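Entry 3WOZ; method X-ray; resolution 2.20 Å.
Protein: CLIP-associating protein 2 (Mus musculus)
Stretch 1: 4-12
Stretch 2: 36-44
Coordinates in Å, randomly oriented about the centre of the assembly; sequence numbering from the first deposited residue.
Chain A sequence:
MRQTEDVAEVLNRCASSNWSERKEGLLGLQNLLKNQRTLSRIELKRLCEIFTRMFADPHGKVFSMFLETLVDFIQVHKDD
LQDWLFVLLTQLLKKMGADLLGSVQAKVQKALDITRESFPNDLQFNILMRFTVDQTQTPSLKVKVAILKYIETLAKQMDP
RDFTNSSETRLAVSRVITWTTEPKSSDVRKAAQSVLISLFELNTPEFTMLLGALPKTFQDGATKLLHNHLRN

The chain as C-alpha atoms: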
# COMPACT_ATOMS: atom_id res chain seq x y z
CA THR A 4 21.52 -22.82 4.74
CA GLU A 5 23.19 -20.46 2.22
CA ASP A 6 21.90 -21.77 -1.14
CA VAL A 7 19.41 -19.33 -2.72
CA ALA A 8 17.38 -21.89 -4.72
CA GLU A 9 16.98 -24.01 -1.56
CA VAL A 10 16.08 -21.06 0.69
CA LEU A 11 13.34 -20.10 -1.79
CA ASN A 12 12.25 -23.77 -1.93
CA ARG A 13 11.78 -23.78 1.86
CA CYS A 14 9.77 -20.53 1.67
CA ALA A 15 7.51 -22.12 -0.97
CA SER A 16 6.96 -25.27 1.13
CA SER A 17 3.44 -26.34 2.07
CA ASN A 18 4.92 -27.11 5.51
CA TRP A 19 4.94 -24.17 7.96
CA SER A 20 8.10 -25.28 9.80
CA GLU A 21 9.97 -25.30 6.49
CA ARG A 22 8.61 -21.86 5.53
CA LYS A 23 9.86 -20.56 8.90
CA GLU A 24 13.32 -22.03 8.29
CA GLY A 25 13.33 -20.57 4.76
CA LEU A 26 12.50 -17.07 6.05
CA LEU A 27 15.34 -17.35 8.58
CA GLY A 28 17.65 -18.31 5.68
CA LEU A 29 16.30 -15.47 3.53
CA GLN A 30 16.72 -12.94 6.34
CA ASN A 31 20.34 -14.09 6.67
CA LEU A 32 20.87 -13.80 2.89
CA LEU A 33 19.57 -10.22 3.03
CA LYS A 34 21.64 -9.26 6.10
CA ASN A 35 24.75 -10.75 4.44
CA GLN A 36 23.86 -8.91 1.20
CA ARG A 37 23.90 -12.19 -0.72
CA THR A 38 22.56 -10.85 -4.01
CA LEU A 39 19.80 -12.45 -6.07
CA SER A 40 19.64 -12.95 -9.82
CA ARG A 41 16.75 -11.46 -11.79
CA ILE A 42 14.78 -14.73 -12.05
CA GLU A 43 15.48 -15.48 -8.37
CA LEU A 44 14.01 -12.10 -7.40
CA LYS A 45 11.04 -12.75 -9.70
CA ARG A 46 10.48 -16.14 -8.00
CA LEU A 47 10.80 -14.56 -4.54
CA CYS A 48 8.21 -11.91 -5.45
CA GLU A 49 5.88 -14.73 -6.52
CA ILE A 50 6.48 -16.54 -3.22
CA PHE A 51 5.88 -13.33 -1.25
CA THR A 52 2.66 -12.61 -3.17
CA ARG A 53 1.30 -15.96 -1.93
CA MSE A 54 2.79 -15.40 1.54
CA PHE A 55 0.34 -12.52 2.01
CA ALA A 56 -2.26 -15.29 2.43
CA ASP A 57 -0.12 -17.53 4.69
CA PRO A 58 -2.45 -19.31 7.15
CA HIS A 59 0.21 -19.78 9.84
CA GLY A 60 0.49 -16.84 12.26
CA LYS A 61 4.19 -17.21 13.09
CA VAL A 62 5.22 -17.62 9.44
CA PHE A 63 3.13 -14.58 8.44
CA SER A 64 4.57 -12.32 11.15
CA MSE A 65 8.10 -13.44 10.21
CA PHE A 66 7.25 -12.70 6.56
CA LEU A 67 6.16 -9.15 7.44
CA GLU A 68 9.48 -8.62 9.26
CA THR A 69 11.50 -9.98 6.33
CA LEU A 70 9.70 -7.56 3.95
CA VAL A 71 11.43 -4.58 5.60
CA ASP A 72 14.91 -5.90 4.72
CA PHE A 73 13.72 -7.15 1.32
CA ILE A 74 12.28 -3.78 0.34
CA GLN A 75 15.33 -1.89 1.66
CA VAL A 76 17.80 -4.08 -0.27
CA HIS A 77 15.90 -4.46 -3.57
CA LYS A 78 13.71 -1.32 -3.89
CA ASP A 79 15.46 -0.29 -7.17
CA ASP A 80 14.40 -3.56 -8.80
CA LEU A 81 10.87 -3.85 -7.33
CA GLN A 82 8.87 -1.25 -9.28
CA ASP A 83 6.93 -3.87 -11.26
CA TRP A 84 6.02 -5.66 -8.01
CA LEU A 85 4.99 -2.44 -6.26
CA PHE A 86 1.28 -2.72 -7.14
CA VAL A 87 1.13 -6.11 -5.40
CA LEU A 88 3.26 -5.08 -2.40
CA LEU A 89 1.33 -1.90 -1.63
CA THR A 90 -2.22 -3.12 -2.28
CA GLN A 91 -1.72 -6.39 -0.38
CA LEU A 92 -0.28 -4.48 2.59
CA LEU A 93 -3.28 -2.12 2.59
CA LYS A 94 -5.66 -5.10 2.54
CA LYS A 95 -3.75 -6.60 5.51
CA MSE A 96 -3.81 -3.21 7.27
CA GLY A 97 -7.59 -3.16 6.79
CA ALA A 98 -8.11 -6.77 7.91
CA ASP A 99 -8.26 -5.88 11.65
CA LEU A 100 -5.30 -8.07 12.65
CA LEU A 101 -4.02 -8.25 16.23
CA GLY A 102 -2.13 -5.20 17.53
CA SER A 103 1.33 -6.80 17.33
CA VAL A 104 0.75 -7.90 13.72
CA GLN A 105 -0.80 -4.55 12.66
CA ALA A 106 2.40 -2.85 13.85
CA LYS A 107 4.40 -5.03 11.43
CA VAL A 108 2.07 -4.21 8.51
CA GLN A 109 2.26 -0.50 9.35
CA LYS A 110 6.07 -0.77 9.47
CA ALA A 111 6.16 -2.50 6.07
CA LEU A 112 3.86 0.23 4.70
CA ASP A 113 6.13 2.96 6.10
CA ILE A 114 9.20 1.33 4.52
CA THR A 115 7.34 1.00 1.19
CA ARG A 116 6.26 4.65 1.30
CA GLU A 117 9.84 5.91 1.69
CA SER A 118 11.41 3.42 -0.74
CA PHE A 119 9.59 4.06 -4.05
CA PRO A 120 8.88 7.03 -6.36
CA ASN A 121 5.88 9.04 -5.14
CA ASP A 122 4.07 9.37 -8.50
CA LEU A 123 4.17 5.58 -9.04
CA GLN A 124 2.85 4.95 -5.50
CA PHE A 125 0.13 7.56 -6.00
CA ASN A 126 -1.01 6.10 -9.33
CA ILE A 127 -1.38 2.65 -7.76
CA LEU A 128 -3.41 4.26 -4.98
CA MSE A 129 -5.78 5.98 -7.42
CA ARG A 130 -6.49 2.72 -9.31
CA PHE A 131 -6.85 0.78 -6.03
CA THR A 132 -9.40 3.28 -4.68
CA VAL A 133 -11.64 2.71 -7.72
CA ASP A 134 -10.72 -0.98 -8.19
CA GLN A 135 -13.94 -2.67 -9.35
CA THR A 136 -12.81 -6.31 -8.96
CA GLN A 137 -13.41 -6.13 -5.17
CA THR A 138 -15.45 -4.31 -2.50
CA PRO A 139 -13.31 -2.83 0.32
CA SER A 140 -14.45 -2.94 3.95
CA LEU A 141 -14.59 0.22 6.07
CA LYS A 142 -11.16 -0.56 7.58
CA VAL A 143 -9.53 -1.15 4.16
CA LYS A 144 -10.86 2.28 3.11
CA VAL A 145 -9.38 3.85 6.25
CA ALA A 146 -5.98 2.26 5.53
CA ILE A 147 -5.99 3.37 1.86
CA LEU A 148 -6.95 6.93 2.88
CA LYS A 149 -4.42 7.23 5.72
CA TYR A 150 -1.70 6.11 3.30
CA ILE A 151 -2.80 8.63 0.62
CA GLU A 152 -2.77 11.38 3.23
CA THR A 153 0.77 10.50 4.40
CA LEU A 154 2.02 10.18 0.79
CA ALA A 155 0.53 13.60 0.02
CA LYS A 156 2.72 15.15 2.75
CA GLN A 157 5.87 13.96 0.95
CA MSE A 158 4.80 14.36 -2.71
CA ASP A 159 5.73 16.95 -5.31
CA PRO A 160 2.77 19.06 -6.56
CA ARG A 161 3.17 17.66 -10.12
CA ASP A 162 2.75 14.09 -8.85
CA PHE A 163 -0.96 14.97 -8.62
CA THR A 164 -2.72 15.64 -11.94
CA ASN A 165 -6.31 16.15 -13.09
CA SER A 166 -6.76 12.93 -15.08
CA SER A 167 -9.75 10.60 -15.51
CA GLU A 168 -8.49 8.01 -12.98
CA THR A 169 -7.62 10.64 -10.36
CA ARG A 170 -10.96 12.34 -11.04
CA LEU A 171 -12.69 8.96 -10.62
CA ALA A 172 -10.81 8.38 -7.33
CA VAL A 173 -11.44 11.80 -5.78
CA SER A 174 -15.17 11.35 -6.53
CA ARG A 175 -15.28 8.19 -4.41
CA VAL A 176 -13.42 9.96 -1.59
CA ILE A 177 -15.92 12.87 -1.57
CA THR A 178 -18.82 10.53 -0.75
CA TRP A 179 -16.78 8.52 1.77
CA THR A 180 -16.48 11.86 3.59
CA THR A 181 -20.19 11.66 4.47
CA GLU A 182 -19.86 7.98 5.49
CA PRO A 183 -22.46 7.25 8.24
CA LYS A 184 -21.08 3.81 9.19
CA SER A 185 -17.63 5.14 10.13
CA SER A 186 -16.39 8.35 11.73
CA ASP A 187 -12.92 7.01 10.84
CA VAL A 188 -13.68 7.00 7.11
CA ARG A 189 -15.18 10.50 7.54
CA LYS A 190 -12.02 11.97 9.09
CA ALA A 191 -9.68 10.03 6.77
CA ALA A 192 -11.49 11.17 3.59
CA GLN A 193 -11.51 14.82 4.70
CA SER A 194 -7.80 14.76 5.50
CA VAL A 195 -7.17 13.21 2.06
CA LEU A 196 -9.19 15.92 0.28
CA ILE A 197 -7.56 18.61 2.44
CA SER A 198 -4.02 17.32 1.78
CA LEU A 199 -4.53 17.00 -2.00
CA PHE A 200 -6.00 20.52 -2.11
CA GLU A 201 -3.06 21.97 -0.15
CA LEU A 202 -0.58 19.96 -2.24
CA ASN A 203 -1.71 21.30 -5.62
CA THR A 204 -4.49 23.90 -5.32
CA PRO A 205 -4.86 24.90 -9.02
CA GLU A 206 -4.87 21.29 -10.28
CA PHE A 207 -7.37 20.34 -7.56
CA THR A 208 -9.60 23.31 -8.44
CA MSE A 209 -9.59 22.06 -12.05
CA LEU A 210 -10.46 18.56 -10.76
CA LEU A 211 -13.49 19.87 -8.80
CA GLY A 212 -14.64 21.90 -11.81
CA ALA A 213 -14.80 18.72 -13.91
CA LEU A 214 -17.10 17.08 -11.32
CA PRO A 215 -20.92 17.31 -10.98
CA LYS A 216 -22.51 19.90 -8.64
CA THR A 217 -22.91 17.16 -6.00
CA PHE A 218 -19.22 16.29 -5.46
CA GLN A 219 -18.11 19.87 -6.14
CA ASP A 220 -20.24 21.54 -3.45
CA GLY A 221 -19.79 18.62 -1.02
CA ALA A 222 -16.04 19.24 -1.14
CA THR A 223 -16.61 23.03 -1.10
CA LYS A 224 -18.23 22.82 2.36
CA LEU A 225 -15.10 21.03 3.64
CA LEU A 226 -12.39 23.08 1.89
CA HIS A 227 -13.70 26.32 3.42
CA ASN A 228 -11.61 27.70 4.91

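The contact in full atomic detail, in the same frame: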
# COMPACT_ATOMS: atom_id res chain seq x y z
N THR A 4 21.47 -24.00 3.82
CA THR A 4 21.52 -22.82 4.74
C THR A 4 21.87 -21.53 3.99
O THR A 4 21.34 -20.45 4.32
CB THR A 4 22.50 -23.06 5.93
OG1 THR A 4 22.19 -24.30 6.57
CG2 THR A 4 22.40 -21.94 6.96
N GLU A 5 22.73 -21.63 2.98
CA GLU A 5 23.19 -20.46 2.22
C GLU A 5 22.92 -20.54 0.71
O GLU A 5 23.30 -19.63 -0.04
CB GLU A 5 24.68 -20.17 2.49
CG GLU A 5 25.66 -21.19 1.92
CD GLU A 5 26.02 -22.30 2.91
OE1 GLU A 5 25.11 -22.92 3.49
OE2 GLU A 5 27.23 -22.56 3.08
N ASP A 6 22.28 -21.62 0.27
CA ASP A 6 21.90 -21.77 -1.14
C ASP A 6 20.58 -21.05 -1.41
O ASP A 6 19.57 -21.33 -0.75
CB ASP A 6 21.78 -23.26 -1.50
CG ASP A 6 21.51 -23.48 -2.97
OD1 ASP A 6 22.38 -23.14 -3.80
OD2 ASP A 6 20.42 -24.00 -3.31
N VAL A 7 20.59 -20.15 -2.39
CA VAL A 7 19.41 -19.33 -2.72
C VAL A 7 18.21 -20.17 -3.19
O VAL A 7 17.11 -20.03 -2.65
CB VAL A 7 19.74 -18.22 -3.75
CG1 VAL A 7 18.46 -17.49 -4.18
CG2 VAL A 7 20.73 -17.23 -3.17
N ALA A 8 18.44 -21.03 -4.18
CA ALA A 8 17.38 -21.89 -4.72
C ALA A 8 16.69 -22.70 -3.62
O ALA A 8 15.47 -22.82 -3.61
CB ALA A 8 17.93 -22.80 -5.80
N GLU A 9 17.48 -23.22 -2.69
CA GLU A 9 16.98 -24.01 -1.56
C GLU A 9 16.23 -23.17 -0.53
O GLU A 9 15.20 -23.60 -0.01
CB GLU A 9 18.12 -24.80 -0.90
CG GLU A 9 17.71 -25.64 0.32
CD GLU A 9 16.94 -26.91 -0.03
OE1 GLU A 9 16.16 -26.92 -1.01
OE2 GLU A 9 17.12 -27.92 0.69
N VAL A 10 16.75 -21.98 -0.22
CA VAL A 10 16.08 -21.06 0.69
C VAL A 10 14.68 -20.73 0.15
O VAL A 10 13.70 -20.80 0.89
CB VAL A 10 16.90 -19.76 0.93
CG1 VAL A 10 16.03 -18.65 1.50
CG2 VAL A 10 18.07 -20.04 1.86
N LEU A 11 14.61 -20.42 -1.14
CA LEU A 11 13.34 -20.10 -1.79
C LEU A 11 12.41 -21.32 -1.83
O LEU A 11 11.20 -21.17 -1.70
CB LEU A 11 13.57 -19.53 -3.20
CG LEU A 11 14.34 -18.20 -3.29
CD1 LEU A 11 14.49 -17.76 -4.74
CD2 LEU A 11 13.67 -17.10 -2.47
N ASN A 12 13.00 -22.51 -2.00
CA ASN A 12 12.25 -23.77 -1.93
C ASN A 12 11.57 -23.95 -0.57
O ASN A 12 10.41 -24.35 -0.51
CB ASN A 12 13.17 -24.97 -2.21
CG ASN A 12 13.46 -25.16 -3.69
OD1 ASN A 12 12.77 -24.63 -4.56
ND2 ASN A 12 14.50 -25.93 -3.98
N GLN A 36 23.91 -9.45 2.57
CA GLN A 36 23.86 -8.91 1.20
C GLN A 36 24.28 -9.94 0.15
O GLN A 36 25.07 -9.65 -0.75
CB GLN A 36 24.69 -7.63 1.08
CG GLN A 36 24.18 -6.44 1.91
CD GLN A 36 23.16 -5.56 1.17
OE1 GLN A 36 22.69 -4.56 1.72
NE2 GLN A 36 22.81 -5.92 -0.06
N ARG A 37 23.76 -11.16 0.29
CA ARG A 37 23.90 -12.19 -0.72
C ARG A 37 22.90 -11.84 -1.82
O ARG A 37 21.69 -11.92 -1.62
CB ARG A 37 23.61 -13.57 -0.11
CG ARG A 37 23.57 -14.74 -1.09
CD ARG A 37 24.88 -15.51 -1.16
NE ARG A 37 24.64 -16.93 -1.43
CZ ARG A 37 24.35 -17.44 -2.63
NH1 ARG A 37 24.14 -18.75 -2.76
NH2 ARG A 37 24.24 -16.66 -3.69
N THR A 38 23.41 -11.41 -2.97
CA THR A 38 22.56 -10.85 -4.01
C THR A 38 21.83 -11.92 -4.82
O THR A 38 22.34 -13.02 -5.04
CB THR A 38 23.33 -9.92 -4.95
OG1 THR A 38 24.60 -10.50 -5.27
CG2 THR A 38 23.55 -8.55 -4.30
N LEU A 39 20.63 -11.56 -5.27
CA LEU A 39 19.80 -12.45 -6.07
C LEU A 39 19.93 -12.13 -7.55
O LEU A 39 20.19 -10.99 -7.93
CB LEU A 39 18.34 -12.33 -5.64
CG LEU A 39 18.00 -12.44 -4.14
CD1 LEU A 39 16.53 -12.12 -3.92
CD2 LEU A 39 18.33 -13.81 -3.59
N SER A 40 19.77 -13.15 -8.38
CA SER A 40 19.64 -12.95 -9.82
C SER A 40 18.24 -12.43 -10.11
O SER A 40 17.38 -12.37 -9.22
CB SER A 40 19.90 -14.25 -10.58
OG SER A 40 18.70 -14.97 -10.80
N ARG A 41 18.01 -12.05 -11.37
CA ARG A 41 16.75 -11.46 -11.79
C ARG A 41 15.60 -12.46 -11.69
O ARG A 41 14.51 -12.11 -11.21
CB ARG A 41 16.86 -10.92 -13.21
CG ARG A 41 15.78 -9.94 -13.61
CD ARG A 41 15.75 -9.74 -15.12
NE ARG A 41 16.98 -9.11 -15.62
CZ ARG A 41 17.06 -7.85 -16.03
NH1 ARG A 41 18.22 -7.38 -16.46
NH2 ARG A 41 16.00 -7.06 -16.01
N ILE A 42 15.83 -13.70 -12.12
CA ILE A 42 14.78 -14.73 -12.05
C ILE A 42 14.57 -15.23 -10.61
O ILE A 42 13.47 -15.68 -10.27
CB ILE A 42 15.00 -15.94 -13.01
CG1 ILE A 42 16.00 -16.96 -12.44
CG2 ILE A 42 15.40 -15.49 -14.42
CD1 ILE A 42 15.53 -18.40 -12.58
N GLU A 43 15.60 -15.15 -9.79
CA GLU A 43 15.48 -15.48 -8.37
C GLU A 43 14.58 -14.47 -7.67
O GLU A 43 13.68 -14.85 -6.91
CB GLU A 43 16.85 -15.55 -7.70
CG GLU A 43 17.65 -16.81 -8.05
CD GLU A 43 19.10 -16.75 -7.58
OE1 GLU A 43 19.68 -17.82 -7.33
OE2 GLU A 43 19.65 -15.63 -7.47
N LEU A 44 14.82 -13.18 -7.94
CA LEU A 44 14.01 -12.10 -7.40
C LEU A 44 12.56 -12.22 -7.86
O LEU A 44 11.64 -12.02 -7.06
CB LEU A 44 14.58 -10.73 -7.79
CG LEU A 44 13.78 -9.50 -7.35
CD1 LEU A 44 13.96 -9.24 -5.86
CD2 LEU A 44 14.15 -8.27 -8.16

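The polar link between the two stretches is made by Arg 37, whose guanidinium binds the main-chain carbonyl of Glu 5. Arg 37 NH1 donates to Glu 5 O at 3.0 Å, and Arg 37 NE makes a second, weak bond to Glu 5 O at 3.3 Å with an N-H...acceptor angle of 131°. One acceptor thus serves two donors, lying at the edge of the guanidinium near its plane. The acceptor is a backbone atom; the carboxylate of Glu 5 takes no part, since the end of its side chain leads away from the second stretch. The carbonyl belongs to the loop just before the helix that starts at Val 7, where it is free to accept from a side chain.

Each helix start is capped within its own stretch. Asp 6 OD2 accepts from Glu 9 N at 3.1 Å, while Ser 40 OG accepts from Glu 43 N at 3.3 Å. The Glu 43 side chain returns the favour, its OE2 accepting from Ser 40 N at 2.6 Å in a nearly linear bond. This fixes the carboxylate beside Val 7, whose CG1 lies 3.4 Å from Glu 43 OE1.

Val 7 is the centre of the packing. Buried, with its CA-to-CB bond directed toward the second stretch, it gives up 92 Å² of the 307 Å² covered in total. Its CG2 sits over one face of the Arg 37 guanidinium, 3.6 Å from Arg 37 NH2, and its CG1 meets Leu 39 CD2 at 3.7 Å. The CA-to-CB bond of Leu 39 points sideways, but an m, t rotamer brings the end of its side chain nearer. One turn beyond Val 7, Leu 11 also points toward the second stretch, and its CD1 lies 3.7 Å from Glu 43 O. A compact branched valine and a longer leucine thus line the helix surface facing the second stretch.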